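Local coordinates for protein aminoglycoside 6-adenylyltransferase (Bacillus subtilis, PDB 2PBE) that adenylates streptomycin and streptidine at O-6 with ATP, and can also use GTP with streptomycin, giving bacterial resistance to streptomycin, at residues 160-165 against 272-277; 167-172 against 276-281. All blocks are in the same frame, centred on the assembly; numbering follows the deposited sequence.

Interaction 1 of 2, residues 160-165 against 272-277; sequences EFWMVS and EGITKY
W162 and I274 have the closest CA atoms of the two helical segments 160-165 and 272-277, 6.7 Å apart. Their side chains pass one another, heading opposite ways, so the contact is made along their flanks rather than end on. The benzo side of the indole does most of the work: W162 CE3 lies 3.7 Å from I274 CB. The methyl I274 CG2 sits 3.9 Å from the same ring carbon, W162 CE3. Nearer the backbone, I274 CG1 is 3.9 Å from W162 CB. In I274 the branch is split between these two places, because CG1 stands opposite the carbonyl carbon (chi1 -54°) while CG2 stands opposite the backbone N. The isoleucine approaches the ring obliquely. One residue on, T275 lies alongside W162 with the same heading, its OG1 4.2 Å from W162 CZ3. That hydroxyl is already held by hydrogen bonds with D271 O and R253 NH2, both from residues that also touch W162. Within its own helix, F161 lays CD2 over one face of the indole, offset toward the rim. Helix 238-263 packs against both segments: its Y249 and F252 meet the W162 ring and F252 also stacks with F161, an aromatic cluster within the helical part of the chain, flanked by I274 of the last helix. Helix 177-204 lies against E160, F161 and V164.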
# COMPACT_ATOMS: atom_id res chain seq x y z
N GLU A 160 11.09 -0.84 16.45
CA GLU A 160 11.79 -1.59 15.41
C GLU A 160 12.67 -0.71 14.56
O GLU A 160 13.83 -1.03 14.27
CB GLU A 160 10.77 -2.31 14.52
CG GLU A 160 11.38 -3.19 13.42
CD GLU A 160 12.07 -4.44 13.95
OE1 GLU A 160 12.48 -5.28 13.12
OE2 GLU A 160 12.22 -4.58 15.19
N PHE A 161 12.11 0.43 14.14
CA PHE A 161 12.85 1.37 13.31
C PHE A 161 14.19 1.74 13.93
O PHE A 161 15.24 1.48 13.36
CB PHE A 161 12.07 2.66 13.14
CG PHE A 161 12.79 3.69 12.31
CD1 PHE A 161 12.78 3.60 10.91
CD2 PHE A 161 13.53 4.72 12.92
CE1 PHE A 161 13.48 4.52 10.11
CE2 PHE A 161 14.25 5.66 12.13
CZ PHE A 161 14.21 5.55 10.71
N TRP A 162 14.14 2.35 15.11
CA TRP A 162 15.36 2.77 15.77
C TRP A 162 16.27 1.64 16.21
O TRP A 162 17.50 1.78 16.14
CB TRP A 162 15.01 3.69 16.94
CG TRP A 162 14.33 4.93 16.49
CD1 TRP A 162 12.98 5.17 16.49
CD2 TRP A 162 14.94 6.08 15.90
NE1 TRP A 162 12.71 6.40 15.94
CE2 TRP A 162 13.89 6.99 15.57
CE3 TRP A 162 16.28 6.45 15.63
CZ2 TRP A 162 14.12 8.26 14.96
CZ3 TRP A 162 16.52 7.72 15.01
CH2 TRP A 162 15.43 8.61 14.69
N MSE A 163 15.69 0.52 16.65
CA MSE A 163 16.53 -0.58 17.08
C MSE A 163 17.33 -1.17 15.95
O MSE A 163 18.56 -1.24 16.03
CB MSE A 163 15.69 -1.68 17.74
CG MSE A 163 16.52 -2.85 18.30
SE MSE A 163 17.83 -2.37 19.69
CE MSE A 163 16.78 -2.65 21.31
N VAL A 164 16.66 -1.60 14.89
CA VAL A 164 17.35 -2.20 13.77
C VAL A 164 18.28 -1.16 13.17
O VAL A 164 19.30 -1.48 12.54
CB VAL A 164 16.35 -2.69 12.74
CG1 VAL A 164 17.08 -3.21 11.51
CG2 VAL A 164 15.49 -3.79 13.36
N SER A 165 17.93 0.09 13.38
CA SER A 165 18.72 1.19 12.87
C SER A 165 20.15 1.15 13.41
O SER A 165 21.10 1.50 12.70
CB SER A 165 18.05 2.51 13.25
OG SER A 165 18.74 3.58 12.67
N GLU A 272 15.48 10.31 20.30
CA GLU A 272 16.47 10.98 21.10
C GLU A 272 17.59 10.06 21.60
O GLU A 272 18.78 10.40 21.51
CB GLU A 272 15.77 11.63 22.28
CG GLU A 272 16.64 12.44 23.18
CD GLU A 272 15.81 13.07 24.27
OE1 GLU A 272 15.17 12.30 25.03
OE2 GLU A 272 15.79 14.32 24.36
N GLY A 273 17.21 8.93 22.17
CA GLY A 273 18.20 8.00 22.68
C GLY A 273 19.17 7.52 21.62
O GLY A 273 20.39 7.51 21.84
N ILE A 274 18.64 7.12 20.46
CA ILE A 274 19.47 6.62 19.38
C ILE A 274 20.19 7.70 18.59
O ILE A 274 21.24 7.45 18.01
CB ILE A 274 18.64 5.72 18.43
CG1 ILE A 274 17.97 4.60 19.24
CG2 ILE A 274 19.53 5.13 17.36
CD1 ILE A 274 18.87 3.87 20.26
N THR A 275 19.62 8.88 18.58
CA THR A 275 20.25 9.99 17.90
C THR A 275 21.57 10.25 18.67
O THR A 275 22.63 10.35 18.04
CB THR A 275 19.31 11.23 17.88
OG1 THR A 275 18.26 10.99 16.94
CG2 THR A 275 20.05 12.51 17.50
N LYS A 276 21.52 10.36 20.01
CA LYS A 276 22.74 10.59 20.79
C LYS A 276 23.73 9.48 20.48
O LYS A 276 24.91 9.72 20.21
CB LYS A 276 22.46 10.57 22.31
CG LYS A 276 21.64 11.73 22.86
CD LYS A 276 21.58 11.63 24.40
CE LYS A 276 20.61 12.64 24.99
NZ LYS A 276 20.58 12.55 26.47
N TYR A 277 23.21 8.26 20.50
CA TYR A 277 24.02 7.09 20.25
C TYR A 277 24.74 7.08 18.91
O TYR A 277 25.97 7.15 18.87
CB TYR A 277 23.13 5.86 20.40
CG TYR A 277 23.85 4.56 20.12
CD1 TYR A 277 24.83 4.05 21.01
CD2 TYR A 277 23.58 3.84 18.93
CE1 TYR A 277 25.52 2.83 20.72
CE2 TYR A 277 24.25 2.62 18.63
CZ TYR A 277 25.22 2.13 19.52
OH TYR A 277 25.86 0.96 19.20

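Interaction 2 of 2, residues 167-172 against 276-281; sequences YVVKGL and KYTEGI
V169 meets T278 with the two side chains set roughly perpendicular, where helices 151-173 and 270-283 pack side by side, their segments nearly parallel, with 4° between their N-to-C directions and axes 10.5 Å apart. CG1 of the valine stands opposite the backbone N (chi1 172°), and this turns CG2 toward the threonine, where V169 CG2 lies 3.6 Å from T278 CB. It is equally near the methyl, with 3.6 Å between V169 CG2 and T278 CG2. The other methyl touches T278 CB less closely and also faces further along helix 270-283: V169 CG1 is 4.0 Å from I281 CG2, and these two side chains lie at a slant to each other. I281 CD1 reaches the same methyl, so both arms of the isoleucine brush V169. Beside this apolar patch, K170 lies across Y277. K170 is bent at its last torsion (chi4 81°), and its CE comes within 3.8 Å of Y277 OH. The ammonium is close by as well, with K170 NZ 4.0 Å from Y277 OH, but no hydrogen bond joins them. Helix 238-263 covers T278 through F246 and Y249. Chemically this is a hydrocarbon seam centred on V169, bordered by a loose lysine-phenol contact; cohesion here rests on van der Waals packing, with no hydrogen bond crossing between the segments.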
# COMPACT_ATOMS: atom_id res chain seq x y z
N TYR A 167 21.82 -1.43 14.01
CA TYR A 167 22.53 -2.50 13.33
C TYR A 167 23.23 -1.89 12.12
O TYR A 167 24.33 -2.28 11.78
CB TYR A 167 21.57 -3.60 12.91
CG TYR A 167 20.90 -4.39 14.04
CD1 TYR A 167 20.88 -3.92 15.39
CD2 TYR A 167 20.25 -5.62 13.75
CE1 TYR A 167 20.21 -4.66 16.42
CE2 TYR A 167 19.58 -6.36 14.78
CZ TYR A 167 19.57 -5.87 16.10
OH TYR A 167 18.91 -6.58 17.08
N VAL A 168 22.58 -0.91 11.50
CA VAL A 168 23.13 -0.24 10.33
C VAL A 168 24.33 0.62 10.74
O VAL A 168 25.32 0.76 10.01
CB VAL A 168 22.05 0.66 9.64
CG1 VAL A 168 22.59 1.30 8.37
CG2 VAL A 168 20.80 -0.18 9.33
N VAL A 169 24.23 1.20 11.93
CA VAL A 169 25.30 2.02 12.44
C VAL A 169 26.54 1.15 12.68
O VAL A 169 27.63 1.46 12.19
CB VAL A 169 24.85 2.71 13.76
CG1 VAL A 169 26.02 3.43 14.41
CG2 VAL A 169 23.74 3.70 13.46
N LYS A 170 26.35 0.08 13.46
CA LYS A 170 27.41 -0.88 13.78
C LYS A 170 28.00 -1.47 12.52
O LYS A 170 29.19 -1.79 12.47
CB LYS A 170 26.88 -2.04 14.62
CG LYS A 170 26.37 -1.68 16.02
CD LYS A 170 26.20 -2.98 16.81
CE LYS A 170 25.70 -2.74 18.20
NZ LYS A 170 24.21 -2.55 18.26
N GLY A 171 27.16 -1.66 11.51
CA GLY A 171 27.61 -2.20 10.25
C GLY A 171 28.61 -1.28 9.57
O GLY A 171 29.66 -1.72 9.11
N LEU A 172 28.28 0.00 9.52
CA LEU A 172 29.14 1.00 8.89
C LEU A 172 30.39 1.31 9.70
O LEU A 172 31.42 1.68 9.13
CB LEU A 172 28.35 2.27 8.64
CG LEU A 172 27.14 2.19 7.71
CD1 LEU A 172 26.44 3.55 7.66
CD2 LEU A 172 27.57 1.77 6.32
N LYS A 276 21.52 10.36 20.01
CA LYS A 276 22.74 10.59 20.79
C LYS A 276 23.73 9.48 20.48
O LYS A 276 24.91 9.72 20.21
CB LYS A 276 22.46 10.57 22.31
CG LYS A 276 21.64 11.73 22.86
CD LYS A 276 21.58 11.63 24.40
CE LYS A 276 20.61 12.64 24.99
NZ LYS A 276 20.58 12.55 26.47
N TYR A 277 23.21 8.26 20.50
CA TYR A 277 24.02 7.09 20.25
C TYR A 277 24.74 7.08 18.91
O TYR A 277 25.97 7.15 18.87
CB TYR A 277 23.13 5.86 20.40
CG TYR A 277 23.85 4.56 20.12
CD1 TYR A 277 24.83 4.05 21.01
CD2 TYR A 277 23.58 3.84 18.93
CE1 TYR A 277 25.52 2.83 20.72
CE2 TYR A 277 24.25 2.62 18.63
CZ TYR A 277 25.22 2.13 19.52
OH TYR A 277 25.86 0.96 19.20
N THR A 278 24.01 7.01 17.80
CA THR A 278 24.70 6.98 16.51
C THR A 278 25.54 8.24 16.26
O THR A 278 26.48 8.22 15.47
CB THR A 278 23.74 6.74 15.32
OG1 THR A 278 23.48 7.98 14.65
CG2 THR A 278 22.44 6.14 15.79
N GLU A 279 25.21 9.32 16.96
CA GLU A 279 25.98 10.55 16.81
C GLU A 279 27.32 10.29 17.49
O GLU A 279 28.37 10.68 16.98
CB GLU A 279 25.24 11.71 17.47
CG GLU A 279 25.22 12.99 16.63
CD GLU A 279 24.05 13.93 16.97
OE1 GLU A 279 23.86 14.26 18.17
OE2 GLU A 279 23.33 14.36 16.04
N GLY A 280 27.28 9.61 18.63
CA GLY A 280 28.49 9.31 19.37
C GLY A 280 29.49 8.53 18.54
O GLY A 280 30.69 8.80 18.55
N ILE A 281 28.97 7.56 17.80
CA ILE A 281 29.80 6.70 16.96
C ILE A 281 30.22 7.35 15.63
O ILE A 281 31.36 7.15 15.18
CB ILE A 281 29.05 5.37 16.71
CG1 ILE A 281 28.98 4.61 18.04
CG2 ILE A 281 29.71 4.55 15.60
CD1 ILE A 281 27.94 3.54 18.06

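In the fold
Interactions 1 and 2 follow one another along a single interface between helix 151-173 and helix 270-283, their centres 8 Å apart. Both helices advance together: 160-165 pairs with 272-277, and the next turns, 167-172, pair with 276-281, the two contacts sharing K276 and Y277. Over a hundred residues separate the partners, mostly helical and including helices 177-204 and 238-263, which pack against the same pair. The last helix of the chain is thus brought back alongside the first of this helical bundle. Centred about 25 and 30 Å from the centre of the chain, both contacts are made by helices alone and lie within the C-terminal helical part, joining its first and last helices.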